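Local coordinates for protein GCN5-related N-acetyltransferase (Anabaena variabilis, PDB 2OZG) that binds coenzyme A and probably transfers acetyl groups to amines, perhaps those of aminoglycoside antibiotics, at residues 172-177 with 233-238; 49-54 with 63-68; 131-136 with 358-363; 296-301 with 333-338. One frame throughout, in Å; residues are numbered along the deposited sequence.

Along the chain contact 2 closes first, within the first GNAT range; the long loop closed by contact 3 then encloses contact 1 and, after it, contact 4. Contacts 1, 2 and 3 all reach the large system of strands that runs through both GNAT ranges, yet the centres of contacts 1 and 2 are about 29 Å apart, on opposite sides of the centre of the chain. Contact 4 belongs to the sterol carrier protein region. Contact 3 joins this region to the first GNAT range and touches contact 4 through Ser358 and Arg300, their centres about 18 Å apart. Contacts 1 and 3 both meet the second subunit, so they also take part in the assembly.

Contact 1. Residues 172-177 with 233-238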
loop_
_atom_site.group_PDB
_atom_site.type_symbol
_atom_site.label_atom_id
_atom_site.label_comp_id
_atom_site.label_asym_id
_atom_site.label_seq_id
_atom_site.Cartn_x
_atom_site.Cartn_y
_atom_site.Cartn_z
ATOM N N GLN A 172 -26.726 5.601 -31.531
ATOM C CA GLN A 172 -27.622 4.578 -32.074
ATOM C C GLN A 172 -26.993 3.781 -33.222
ATOM O O GLN A 172 -27.431 2.666 -33.478
ATOM C CB GLN A 172 -28.994 5.170 -32.438
ATOM C CG GLN A 172 -30.118 4.093 -32.497
ATOM C CD GLN A 172 -31.511 4.649 -32.204
ATOM O OE1 GLN A 172 -31.866 5.756 -32.644
ATOM N NE2 GLN A 172 -32.321 3.870 -31.462
ATOM N N GLN A 173 -25.984 4.331 -33.915
ATOM C CA GLN A 173 -25.256 3.549 -34.933
ATOM C C GLN A 173 -24.326 2.495 -34.346
ATOM O O GLN A 173 -24.280 1.405 -34.822
ATOM C CB GLN A 173 -24.455 4.442 -35.863
ATOM C CG GLN A 173 -25.299 5.208 -36.775
ATOM C CD GLN A 173 -24.511 6.238 -37.575
ATOM O OE1 GLN A 173 -23.844 5.893 -38.567
ATOM N NE2 GLN A 173 -24.649 7.529 -37.186
ATOM N N GLN A 174 -23.536 2.854 -33.351
ATOM C CA GLN A 174 -22.702 1.873 -32.626
ATOM C C GLN A 174 -23.591 0.867 -31.837
ATOM O O GLN A 174 -23.269 -0.313 -31.691
ATOM C CB GLN A 174 -21.746 2.645 -31.679
ATOM C CG GLN A 174 -20.890 1.750 -30.835
ATOM C CD GLN A 174 -19.583 2.381 -30.391
ATOM O OE1 GLN A 174 -18.862 2.960 -31.212
ATOM N NE2 GLN A 174 -19.233 2.212 -29.087
ATOM N N ALA A 175 -24.720 1.349 -31.343
ATOM C CA ALA A 175 -25.650 0.538 -30.523
ATOM C C ALA A 175 -26.197 -0.572 -31.381
ATOM O O ALA A 175 -26.121 -1.762 -31.047
ATOM C CB ALA A 175 -26.859 1.419 -29.993
ATOM N N GLN A 176 -26.687 -0.190 -32.545
ATOM C CA GLN A 176 -27.315 -1.161 -33.434
ATOM C C GLN A 176 -26.314 -2.223 -33.839
ATOM O O GLN A 176 -26.696 -3.364 -34.052
ATOM C CB GLN A 176 -27.930 -0.449 -34.621
ATOM C CG GLN A 176 -28.793 -1.344 -35.538
ATOM C CD GLN A 176 -27.984 -2.150 -36.542
ATOM O OE1 GLN A 176 -26.987 -1.671 -37.063
ATOM N NE2 GLN A 176 -28.442 -3.366 -36.852
ATOM N N LEU A 177 -25.030 -1.853 -33.881
ATOM C CA LEU A 177 -23.920 -2.771 -34.270
ATOM C C LEU A 177 -23.303 -3.584 -33.162
ATOM O O LEU A 177 -22.528 -4.521 -33.424
ATOM C CB LEU A 177 -22.786 -1.967 -34.938
ATOM C CG LEU A 177 -23.127 -1.326 -36.270
ATOM C CD1 LEU A 177 -22.028 -0.402 -36.713
ATOM C CD2 LEU A 177 -23.402 -2.371 -37.327
ATOM N N ASP A 233 -18.288 7.751 -22.019
ATOM C CA ASP A 233 -18.981 7.238 -23.189
ATOM C C ASP A 233 -18.115 7.604 -24.382
ATOM O O ASP A 233 -17.412 8.593 -24.356
ATOM C CB ASP A 233 -20.378 7.878 -23.310
ATOM C CG ASP A 233 -21.263 7.204 -24.331
ATOM O OD1 ASP A 233 -21.004 6.013 -24.673
ATOM O OD2 ASP A 233 -22.267 7.869 -24.745
ATOM N N TRP A 234 -18.110 6.748 -25.390
ATOM C CA TRP A 234 -17.358 7.024 -26.590
ATOM C C TRP A 234 -18.039 6.267 -27.714
ATOM O O TRP A 234 -18.705 5.248 -27.462
ATOM C CB TRP A 234 -15.880 6.597 -26.456
ATOM C CG TRP A 234 -15.722 5.095 -26.063
ATOM C CD1 TRP A 234 -15.636 4.615 -24.817
ATOM C CD2 TRP A 234 -15.665 3.955 -26.934
ATOM N NE1 TRP A 234 -15.520 3.276 -24.842
ATOM C CE2 TRP A 234 -15.571 2.840 -26.135
ATOM C CE3 TRP A 234 -15.755 3.780 -28.309
ATOM C CZ2 TRP A 234 -15.517 1.562 -26.650
ATOM C CZ3 TRP A 234 -15.722 2.547 -28.820
ATOM C CH2 TRP A 234 -15.622 1.422 -28.000
ATOM N N VAL A 235 -17.820 6.771 -28.941
ATOM C CA VAL A 235 -18.237 6.126 -30.149
ATOM C C VAL A 235 -17.120 6.238 -31.210
ATOM O O VAL A 235 -16.513 7.296 -31.379
ATOM C CB VAL A 235 -19.595 6.677 -30.692
ATOM C CG1 VAL A 235 -19.812 6.317 -32.164
ATOM C CG2 VAL A 235 -20.754 6.182 -29.837
ATOM N N THR A 236 -16.831 5.114 -31.886
ATOM C CA THR A 236 -15.852 5.066 -33.003
ATOM C C THR A 236 -16.473 4.201 -34.094
ATOM O O THR A 236 -16.640 2.965 -33.924
ATOM C CB THR A 236 -14.446 4.560 -32.580
ATOM O OG1 THR A 236 -14.553 3.266 -32.013
ATOM C CG2 THR A 236 -13.865 5.473 -31.515
ATOM N N LEU A 237 -16.882 4.840 -35.192
ATOM C CA LEU A 237 -17.571 4.102 -36.261
ATOM C C LEU A 237 -16.639 3.579 -37.344
ATOM O O LEU A 237 -17.024 2.697 -38.108
ATOM C CB LEU A 237 -18.678 4.919 -36.904
ATOM C CG LEU A 237 -19.788 5.405 -35.980
ATOM C CD1 LEU A 237 -20.795 6.235 -36.771
ATOM C CD2 LEU A 237 -20.471 4.231 -35.297
ATOM N N SER A 238 -15.403 4.067 -37.361
ATOM C CA SER A 238 -14.461 3.738 -38.407
ATOM C C SER A 238 -13.060 3.758 -37.829
ATOM O O SER A 238 -12.842 4.301 -36.753
ATOM C CB SER A 238 -14.553 4.802 -39.503
ATOM O OG SER A 238 -14.084 6.047 -38.999
#
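One face of the Trp234 indole takes the amide nitrogen of Gln174: NE2 stands 3.5 Å from CZ3, with CE3 and CH2 next nearest. The amide and ring planes are 65° apart, so the two groups do not stack. The indole NE1 bonds to Lys262 O, and the ring meets that of Trp261. Gln174 NE2 bonds to Tyr181 OH, while OE1 turns to the strand. That oxygen accepts the backbone N-H of Thr236, with N to OE1 3.0 Å and an N-H...O angle of 159°, and the donor lies in the plane of the amide carbonyl. CG of Gln174 is anti to the backbone N, and the chain stays extended beyond it, which carries the amide across to the strand. Next to this bond, OE1 lies 3.4 Å from Val235 CA and 3.6 Å from Val235 CG1; the two side chains slide past each other in opposite directions. Leu237 crosses Gln173 at about a right angle, with CD1 3.6 Å from Gln173 OE1, while its CD2 approaches Gln173 CB. The polar end of Gln173 is tied to its own helix, NE2 bonding to Glu169 O. The axes of helix segment 172-177 and strand segment 233-236 make 80°, and the other side of the helix packs on Trp71 of strand 58-72. Strand 227-236 pairs with 211-222 and, in parallel, with 258-263, and leads into helix 239-250, an order consistent with the strand-helix-strand core of a GNAT domain; Leu177 reaches Arg363 of the second subunit.

Contact 2. Residues 49-54 with 63-68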
loop_
_atom_site.group_PDB
_atom_site.type_symbol
_atom_site.label_atom_id
_atom_site.label_comp_id
_atom_site.label_asym_id
_atom_site.label_seq_id
_atom_site.Cartn_x
_atom_site.Cartn_y
_atom_site.Cartn_z
ATOM N N ASN A 49 -41.703 6.336 -13.069
ATOM C CA ASN A 49 -40.916 5.123 -13.218
ATOM C C ASN A 49 -40.576 4.430 -11.926
ATOM O O ASN A 49 -40.060 3.319 -11.938
ATOM C CB ASN A 49 -39.638 5.440 -13.995
ATOM C CG ASN A 49 -39.930 5.853 -15.409
ATOM O OD1 ASN A 49 -40.801 5.277 -16.035
ATOM N ND2 ASN A 49 -39.255 6.904 -15.896
ATOM N N PHE A 50 -40.859 5.073 -10.804
ATOM C CA PHE A 50 -40.580 4.407 -9.522
ATOM C C PHE A 50 -41.779 3.592 -9.003
ATOM O O PHE A 50 -42.963 3.867 -9.294
ATOM C CB PHE A 50 -40.081 5.367 -8.482
ATOM C CG PHE A 50 -38.701 5.867 -8.726
ATOM C CD1 PHE A 50 -38.492 6.978 -9.507
ATOM C CD2 PHE A 50 -37.625 5.287 -8.106
ATOM C CE1 PHE A 50 -37.210 7.466 -9.686
ATOM C CE2 PHE A 50 -36.337 5.764 -8.292
ATOM C CZ PHE A 50 -36.137 6.858 -9.071
ATOM N N ARG A 51 -41.445 2.531 -8.303
ATOM C CA ARG A 51 -42.414 1.604 -7.744
ATOM C C ARG A 51 -42.044 1.455 -6.298
ATOM O O ARG A 51 -40.854 1.522 -5.925
ATOM C CB ARG A 51 -42.280 0.210 -8.380
ATOM C CG ARG A 51 -42.530 0.195 -9.838
ATOM C CD ARG A 51 -43.968 0.612 -10.107
ATOM N NE ARG A 51 -44.245 0.647 -11.532
ATOM C CZ ARG A 51 -44.100 1.710 -12.298
ATOM N NH1 ARG A 51 -43.703 2.886 -11.829
ATOM N NH2 ARG A 51 -44.371 1.590 -13.565
ATOM N N VAL A 52 -43.063 1.171 -5.508
ATOM C CA VAL A 52 -42.909 1.057 -4.056
ATOM C C VAL A 52 -43.468 -0.233 -3.547
ATOM O O VAL A 52 -44.464 -0.685 -4.044
ATOM C CB VAL A 52 -43.699 2.234 -3.361
ATOM C CG1 VAL A 52 -43.864 1.990 -1.877
ATOM C CG2 VAL A 52 -42.974 3.568 -3.620
ATOM N N ILE A 53 -42.823 -0.829 -2.545
ATOM C CA ILE A 53 -43.406 -1.972 -1.831
ATOM C C ILE A 53 -43.684 -1.558 -0.384
ATOM O O ILE A 53 -42.854 -0.897 0.257
ATOM C CB ILE A 53 -42.531 -3.256 -1.917
ATOM C CG1 ILE A 53 -43.248 -4.452 -1.318
ATOM C CG2 ILE A 53 -41.196 -3.089 -1.257
ATOM C CD1 ILE A 53 -42.423 -5.692 -1.371
ATOM N N TYR A 54 -44.880 -1.895 0.099
ATOM C CA TYR A 54 -45.275 -1.599 1.458
ATOM C C TYR A 54 -45.313 -2.865 2.258
ATOM O O TYR A 54 -45.631 -3.901 1.722
ATOM C CB TYR A 54 -46.696 -1.039 1.519
ATOM C CG TYR A 54 -46.862 0.392 1.064
ATOM C CD1 TYR A 54 -47.018 0.711 -0.274
ATOM C CD2 TYR A 54 -46.901 1.430 1.993
ATOM C CE1 TYR A 54 -47.184 2.037 -0.673
ATOM C CE2 TYR A 54 -47.054 2.740 1.604
ATOM C CZ TYR A 54 -47.197 3.042 0.274
ATOM O OH TYR A 54 -47.344 4.364 -0.088
ATOM N N LEU A 63 -38.023 0.468 -6.258
ATOM C CA LEU A 63 -37.095 0.463 -7.345
ATOM C C LEU A 63 -37.607 1.387 -8.458
ATOM O O LEU A 63 -38.714 1.968 -8.365
ATOM C CB LEU A 63 -36.865 -1.008 -7.838
ATOM C CG LEU A 63 -38.139 -1.839 -8.184
ATOM C CD1 LEU A 63 -38.850 -1.332 -9.413
ATOM C CD2 LEU A 63 -37.846 -3.285 -8.422
ATOM N N ALA A 64 -36.801 1.487 -9.519
ATOM C CA ALA A 64 -37.152 2.136 -10.762
ATOM C C ALA A 64 -37.135 1.137 -11.912
ATOM O O ALA A 64 -36.256 0.245 -12.015
ATOM C CB ALA A 64 -36.170 3.278 -11.087
ATOM N N ILE A 65 -38.146 1.260 -12.751
ATOM C CA ILE A 65 -38.255 0.507 -13.994
ATOM C C ILE A 65 -37.941 1.501 -15.140
ATOM O O ILE A 65 -38.599 2.554 -15.236
ATOM C CB ILE A 65 -39.683 -0.031 -14.253
ATOM C CG1 ILE A 65 -40.160 -0.940 -13.127
ATOM C CG2 ILE A 65 -39.674 -0.853 -15.562
ATOM C CD1 ILE A 65 -41.581 -1.414 -13.371
ATOM N N LEU A 66 -36.991 1.149 -16.008
ATOM C CA LEU A 66 -36.597 1.986 -17.177
ATOM C C LEU A 66 -37.001 1.316 -18.476
ATOM O O LEU A 66 -36.327 0.378 -18.954
ATOM C CB LEU A 66 -35.061 2.277 -17.181
ATOM C CG LEU A 66 -34.547 2.901 -15.885
ATOM C CD1 LEU A 66 -33.040 3.193 -15.945
ATOM C CD2 LEU A 66 -35.280 4.191 -15.553
ATOM N N PRO A 67 -38.169 1.714 -19.002
ATOM C CA PRO A 67 -38.580 1.129 -20.238
ATOM C C PRO A 67 -37.796 1.665 -21.393
ATOM O O PRO A 67 -37.853 2.860 -21.689
ATOM C CB PRO A 67 -40.089 1.482 -20.346
ATOM C CG PRO A 67 -40.454 2.139 -19.067
ATOM C CD PRO A 67 -39.178 2.591 -18.431
HETATM N N MSE A 68 -37.079 0.779 -22.068
HETATM C CA MSE A 68 -36.251 1.213 -23.173
HETATM C C MSE A 68 -36.064 0.083 -24.174
HETATM O O MSE A 68 -37.009 -0.597 -24.509
HETATM C CB MSE A 68 -34.923 1.733 -22.607
HETATM C CG MSE A 68 -34.185 0.746 -21.783
HETATM SE SE MSE A 68 -32.434 1.322 -21.204
HETATM C CE MSE A 68 -32.448 0.487 -19.465
HETATM O O HOH W 1 -41.738 2.962 -15.599
#
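Ile65 N donates a backbone hydrogen bond to Asn49 O (2.9 Å), and Arg51 and Leu63 exchange two, as an antiparallel hydrogen-bonded pair: Arg51 N to Leu63 O at 2.8 Å and Leu63 N to Arg51 O at 3.0 Å. Phe50 and Ala64 beside them are a non-hydrogen-bonded pair with a CH-pi contact: Ala64 CB lies over the ring face, 4.0 Å from the centroid of the Phe50 ring and 21° off its normal. On the other sheet face, Arg51 CG, anti to the carbonyl carbon (chi1 -62°), lies 4.0 Å from Ile65 CD1, and Arg51 NE lies 3.8 Å from that methyl. Among the polar contacts, Arg51 NH1 bonds to Phe50 O (2.8 Å) from above that carbonyl's plane and to Glu48 O, while NH2 forms a salt bridge with Glu107. An alanine here would probably leave Glu107 without its mate and open a gap beside Ile65 CD1. A water donates to both Asn49 OD1 and Ile65 O, while Asn49 ND2 bonds to Ile45 O. The two strands form a hairpin in the antiparallel part of the GNAT fold: strand 10-14 pairs beyond 50-55, strand 75-87 beyond 58-72, and helix 96-110 packs on Leu63 and Ile65.

Contact 3. Residues 131-136 with 358-363; sequences YEQAGS and SLFTPR
Leu359 presses its branches against the backbone of Gln133, Ala134 and Gly135, and this is the tight part of the contact. CD2 comes 3.7 Å from Ala134 N and 3.9 Å from Gly135 N, while CB lies 3.7 Å from Ala134 O. The other branch, CD1, approaches Ser136 OG at 3.9 Å. CG of Leu359 is anti to the backbone N (chi1 -179°), and both methyls branching from it reach the strand. Ala134 and Gly135 form a classic beta bulge opposite Trp286. No hydrogen bond crosses between the two segments, but nearby Thr357 OG1 bonds to Ala134 O and Ser354 OG to Gln133 O. The loose part lies at Phe360, whose ring edge is 4.5 Å from Gln133 OE1 (atom CE2); that oxygen bonds to Arg285, and NE2 of the same amide to Gln123. One face of the Phe360 ring takes Leu359 CG. Toward the partly exposed Thr361, the second subunit comes in, its Glu388 bonding Thr361 OG1. Strand 132-143 pairs with 279-290, while residues 358-361 link helix 349-357, ended by a Schellman motif at Ser358, to helix 362-367, capped by Thr361; the contact thus joins a GNAT strand to the sterol carrier protein region.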
loop_
_atom_site.group_PDB
_atom_site.type_symbol
_atom_site.label_atom_id
_atom_site.label_comp_id
_atom_site.label_asym_id
_atom_site.label_seq_id
_atom_site.Cartn_x
_atom_site.Cartn_y
_atom_site.Cartn_z
ATOM N N TYR A 131 -33.553 -14.149 -13.295
ATOM C CA TYR A 131 -32.478 -13.372 -13.949
ATOM C C TYR A 131 -31.226 -14.235 -13.965
ATOM O O TYR A 131 -30.994 -15.006 -13.034
ATOM C CB TYR A 131 -32.131 -12.068 -13.193
ATOM C CG TYR A 131 -33.142 -10.956 -13.342
ATOM C CD1 TYR A 131 -34.259 -10.903 -12.558
ATOM C CD2 TYR A 131 -32.947 -9.943 -14.272
ATOM C CE1 TYR A 131 -35.209 -9.933 -12.735
ATOM C CE2 TYR A 131 -33.879 -8.918 -14.436
ATOM C CZ TYR A 131 -34.992 -8.916 -13.682
ATOM O OH TYR A 131 -35.925 -7.908 -13.828
ATOM N N GLU A 132 -30.392 -14.059 -15.004
ATOM C CA GLU A 132 -29.106 -14.743 -15.034
ATOM C C GLU A 132 -28.034 -13.915 -15.684
ATOM O O GLU A 132 -28.313 -13.052 -16.481
ATOM C CB GLU A 132 -29.209 -16.106 -15.741
ATOM C CG GLU A 132 -27.945 -17.034 -15.650
ATOM C CD GLU A 132 -27.465 -17.279 -14.199
ATOM O OE1 GLU A 132 -26.686 -16.448 -13.683
ATOM O OE2 GLU A 132 -27.845 -18.297 -13.599
ATOM N N GLN A 133 -26.778 -14.187 -15.336
ATOM C CA GLN A 133 -25.666 -13.531 -16.020
ATOM C C GLN A 133 -25.885 -13.610 -17.504
ATOM O O GLN A 133 -26.200 -14.668 -18.038
ATOM C CB GLN A 133 -24.339 -14.179 -15.673
ATOM C CG GLN A 133 -24.019 -14.119 -14.185
ATOM C CD GLN A 133 -22.620 -14.574 -13.910
ATOM O OE1 GLN A 133 -22.029 -15.238 -14.754
ATOM N NE2 GLN A 133 -22.051 -14.173 -12.733
ATOM N N ALA A 134 -25.717 -12.479 -18.191
ATOM C CA ALA A 134 -26.047 -12.429 -19.575
ATOM C C ALA A 134 -25.216 -11.463 -20.413
ATOM O O ALA A 134 -25.294 -11.510 -21.636
ATOM C CB ALA A 134 -27.520 -12.082 -19.713
ATOM N N GLY A 135 -24.420 -10.598 -19.784
ATOM C CA GLY A 135 -23.584 -9.702 -20.552
ATOM C C GLY A 135 -22.509 -9.117 -19.682
ATOM O O GLY A 135 -22.567 -9.212 -18.443
ATOM N N SER A 136 -21.587 -8.441 -20.325
ATOM C CA SER A 136 -20.453 -7.860 -19.618
ATOM C C SER A 136 -20.350 -6.348 -19.649
ATOM O O SER A 136 -20.930 -5.693 -20.510
ATOM C CB SER A 136 -19.169 -8.445 -20.212
ATOM O OG SER A 136 -19.183 -9.869 -20.103
ATOM N N SER A 358 -25.731 -14.779 -26.061
ATOM C CA SER A 358 -24.440 -15.258 -26.535
ATOM C C SER A 358 -23.309 -15.035 -25.564
ATOM O O SER A 358 -22.158 -15.039 -25.956
ATOM C CB SER A 358 -24.027 -14.621 -27.891
ATOM O OG SER A 358 -25.155 -14.484 -28.676
ATOM N N LEU A 359 -23.595 -14.870 -24.281
ATOM C CA LEU A 359 -22.507 -14.752 -23.318
ATOM C C LEU A 359 -21.709 -16.057 -23.285
ATOM O O LEU A 359 -20.462 -16.047 -23.242
ATOM C CB LEU A 359 -23.080 -14.466 -21.901
ATOM C CG LEU A 359 -22.018 -14.296 -20.822
ATOM C CD1 LEU A 359 -21.056 -13.180 -21.134
ATOM C CD2 LEU A 359 -22.656 -14.095 -19.457
ATOM N N PHE A 360 -22.442 -17.171 -23.175
ATOM C CA PHE A 360 -21.879 -18.513 -23.205
ATOM C C PHE A 360 -22.509 -19.296 -24.311
ATOM O O PHE A 360 -23.700 -19.087 -24.634
ATOM C CB PHE A 360 -22.102 -19.205 -21.844
ATOM C CG PHE A 360 -21.361 -18.515 -20.732
ATOM C CD1 PHE A 360 -19.996 -18.453 -20.762
ATOM C CD2 PHE A 360 -22.038 -17.912 -19.686
ATOM C CE1 PHE A 360 -19.278 -17.799 -19.737
ATOM C CE2 PHE A 360 -21.342 -17.279 -18.681
ATOM C CZ PHE A 360 -19.983 -17.207 -18.713
ATOM N N THR A 361 -21.710 -20.184 -24.915
ATOM C CA THR A 361 -22.158 -21.014 -26.008
ATOM C C THR A 361 -22.943 -22.162 -25.464
ATOM O O THR A 361 -22.874 -22.460 -24.269
ATOM C CB THR A 361 -20.985 -21.643 -26.799
ATOM O OG1 THR A 361 -20.202 -22.491 -25.915
ATOM C CG2 THR A 361 -20.117 -20.582 -27.462
ATOM N N PRO A 362 -23.772 -22.783 -26.320
ATOM C CA PRO A 362 -24.470 -23.954 -25.859
ATOM C C PRO A 362 -23.606 -24.984 -25.194
ATOM O O PRO A 362 -23.997 -25.520 -24.157
ATOM C CB PRO A 362 -25.177 -24.481 -27.152
ATOM C CG PRO A 362 -25.495 -23.264 -27.890
ATOM C CD PRO A 362 -24.270 -22.325 -27.641
ATOM N N ARG A 363 -22.454 -25.279 -25.790
ATOM C CA ARG A 363 -21.504 -26.230 -25.230
ATOM C C ARG A 363 -21.099 -25.819 -23.822
ATOM O O ARG A 363 -21.045 -26.649 -22.920
ATOM C CB ARG A 363 -20.236 -26.252 -26.084
ATOM C CG ARG A 363 -19.315 -27.388 -25.735
ATOM C CD ARG A 363 -17.955 -27.245 -26.399
ATOM N NE ARG A 363 -17.202 -26.069 -25.953
ATOM C CZ ARG A 363 -16.348 -26.069 -24.930
ATOM N NH1 ARG A 363 -16.139 -27.169 -24.220
ATOM N NH2 ARG A 363 -15.702 -24.953 -24.610
#

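Contact 4. Residues 296-301 with 333-338; sequences ALEARG and GKSEVT. With PEG (di(hydroxyethyl)ether), chain E.
Glu298 meets Val337 from CG to the carboxylate oxygen OE2. From CB, the side chain leaves the last turn of the helix with CG anti to the carbonyl carbon (chi1 -65°). CG passes 4.0 Å from Val337 CG2, and the chain continues extended through CD, which lies 3.9 Å from Val337 N. At the tip, OE2 accepts the N-H of Val337 with its anti lone pair, Val337 N to Glu298 OE2 3.0 Å, with an N-H...O angle of 167°. An alanine here would probably leave Val337 N without this acceptor and bare the side of Val337 CG2 that CG covers.

One residue earlier on the helix, Leu297 O accepts a hydrogen bond from Ser335 OG (2.8 Å), which stands 49° out of the carbonyl plane; Tyr302 OH bonds the same oxygen, so two hydroxyls grip it. Beside these bonds, Leu297 CB touches Val337 CG2 at 3.7 Å, the side chains crossing at about a right angle, and Leu328 packs against both. A water donates to Glu298 O and Ser335 O, bridging the two backbones. A di(hydroxyethyl)ether, probably from the crystallisation liquor, is modelled beside it, but its carbon C1 lies too near Arg300 O, and its exact placement is doubtful.

Glu336 and Thr338 bond by their backbones to strand 324-331, whereas strand 334-339 is outermost within this chain. Glu298 thus supplies a side-chain acceptor to an edge-strand N-H, and helix 293-299 lies against the edge strand 334-339 of the five-stranded mixed sheet, consistent with the helix-on-sheet build of sterol carrier protein domains.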
loop_
_atom_site.group_PDB
_atom_site.type_symbol
_atom_site.label_atom_id
_atom_site.label_comp_id
_atom_site.label_asym_id
_atom_site.label_seq_id
_atom_site.Cartn_x
_atom_site.Cartn_y
_atom_site.Cartn_z
ATOM N N ALA A 296 -39.510 -12.486 -26.925
ATOM C CA ALA A 296 -38.059 -12.213 -26.835
ATOM C C ALA A 296 -37.325 -12.829 -28.035
ATOM O O ALA A 296 -36.531 -12.152 -28.695
ATOM C CB ALA A 296 -37.477 -12.734 -25.552
ATOM N N LEU A 297 -37.630 -14.085 -28.334
ATOM C CA LEU A 297 -37.011 -14.799 -29.448
ATOM C C LEU A 297 -37.397 -14.213 -30.816
ATOM O O LEU A 297 -36.543 -14.132 -31.705
ATOM C CB LEU A 297 -37.343 -16.280 -29.391
ATOM C CG LEU A 297 -36.649 -17.000 -28.241
ATOM C CD1 LEU A 297 -37.238 -18.404 -28.015
ATOM C CD2 LEU A 297 -35.135 -17.039 -28.462
ATOM N N GLU A 298 -38.660 -13.781 -30.968
ATOM C CA GLU A 298 -39.105 -13.196 -32.229
ATOM C C GLU A 298 -38.593 -11.788 -32.449
ATOM O O GLU A 298 -38.470 -11.339 -33.584
ATOM C CB GLU A 298 -40.638 -13.244 -32.348
ATOM C CG GLU A 298 -41.173 -14.677 -32.427
ATOM C CD GLU A 298 -42.631 -14.749 -32.707
ATOM O OE1 GLU A 298 -43.317 -13.755 -32.372
ATOM O OE2 GLU A 298 -43.063 -15.811 -33.262
ATOM N N ALA A 299 -38.238 -11.081 -31.386
ATOM C CA ALA A 299 -37.751 -9.720 -31.537
ATOM C C ALA A 299 -36.278 -9.608 -31.851
ATOM O O ALA A 299 -35.839 -8.607 -32.409
ATOM C CB ALA A 299 -38.077 -8.932 -30.291
ATOM N N ARG A 300 -35.516 -10.651 -31.533
ATOM C CA ARG A 300 -34.058 -10.678 -31.705
ATOM C C ARG A 300 -33.655 -10.872 -33.149
ATOM O O ARG A 300 -34.414 -11.470 -33.905
ATOM C CB ARG A 300 -33.542 -11.916 -30.945
ATOM C CG ARG A 300 -32.067 -12.002 -30.680
ATOM C CD ARG A 300 -31.777 -13.364 -30.193
ATOM N NE ARG A 300 -30.406 -13.597 -29.748
ATOM C CZ ARG A 300 -29.385 -13.876 -30.534
ATOM N NH1 ARG A 300 -29.520 -13.864 -31.851
ATOM N NH2 ARG A 300 -28.208 -14.129 -30.006
ATOM N N GLY A 301 -32.488 -10.348 -33.546
ATOM C CA GLY A 301 -31.908 -10.665 -34.845
ATOM C C GLY A 301 -31.128 -11.971 -34.769
ATOM O O GLY A 301 -30.600 -12.324 -33.702
ATOM N N GLY A 333 -32.315 -14.597 -41.185
ATOM C CA GLY A 333 -32.040 -13.630 -40.095
ATOM C C GLY A 333 -33.194 -13.353 -39.148
ATOM O O GLY A 333 -33.066 -12.546 -38.218
ATOM N N LYS A 334 -34.284 -14.067 -39.328
ATOM C CA LYS A 334 -35.497 -13.865 -38.557
ATOM C C LYS A 334 -35.981 -15.185 -37.984
ATOM O O LYS A 334 -35.578 -16.226 -38.460
ATOM C CB LYS A 334 -36.559 -13.289 -39.456
ATOM C CG LYS A 334 -36.126 -12.109 -40.305
ATOM C CD LYS A 334 -37.279 -11.658 -41.204
ATOM C CE LYS A 334 -37.119 -12.106 -42.636
ATOM N NZ LYS A 334 -36.306 -11.079 -43.367
ATOM N N SER A 335 -36.791 -15.112 -36.922
ATOM C CA SER A 335 -37.379 -16.259 -36.290
ATOM C C SER A 335 -38.918 -16.206 -36.247
ATOM O O SER A 335 -39.551 -15.175 -36.432
ATOM C CB SER A 335 -36.892 -16.436 -34.871
ATOM O OG SER A 335 -37.382 -15.379 -34.069
ATOM N N GLU A 336 -39.481 -17.377 -36.045
ATOM C CA GLU A 336 -40.892 -17.561 -35.799
ATOM C C GLU A 336 -40.876 -18.623 -34.698
ATOM O O GLU A 336 -40.111 -19.604 -34.769
ATOM C CB GLU A 336 -41.641 -18.032 -37.029
ATOM C CG GLU A 336 -43.113 -18.203 -36.757
ATOM C CD GLU A 336 -43.906 -18.750 -37.960
ATOM O OE1 GLU A 336 -43.337 -18.752 -39.091
ATOM O OE2 GLU A 336 -45.080 -19.174 -37.745
ATOM N N VAL A 337 -41.654 -18.387 -33.652
ATOM C CA VAL A 337 -41.733 -19.278 -32.531
ATOM C C VAL A 337 -43.172 -19.776 -32.449
ATOM O O VAL A 337 -44.101 -18.979 -32.555
ATOM C CB VAL A 337 -41.384 -18.559 -31.251
ATOM C CG1 VAL A 337 -41.819 -19.406 -30.029
ATOM C CG2 VAL A 337 -39.904 -18.228 -31.224
ATOM N N THR A 338 -43.341 -21.090 -32.328
ATOM C CA THR A 338 -44.678 -21.725 -32.209
ATOM C C THR A 338 -44.623 -22.620 -30.994
ATOM O O THR A 338 -43.547 -22.986 -30.532
ATOM C CB THR A 338 -45.054 -22.574 -33.458
ATOM O OG1 THR A 338 -43.969 -23.450 -33.771
ATOM C CG2 THR A 338 -45.323 -21.710 -34.672
HETATM C C1 PEG E . -35.699 -11.444 -35.927
HETATM O O1 PEG E . -36.718 -12.359 -35.490
HETATM C C2 PEG E . -35.956 -10.746 -37.262
HETATM O O2 PEG E . -35.991 -9.326 -37.217
HETATM C C3 PEG E . -36.717 -8.703 -36.141
HETATM C C4 PEG E . -38.116 -9.248 -35.921
HETATM O O4 PEG E . -39.076 -8.198 -36.108
HETATM O O HOH W 2 -39.348 -12.508 -36.011
#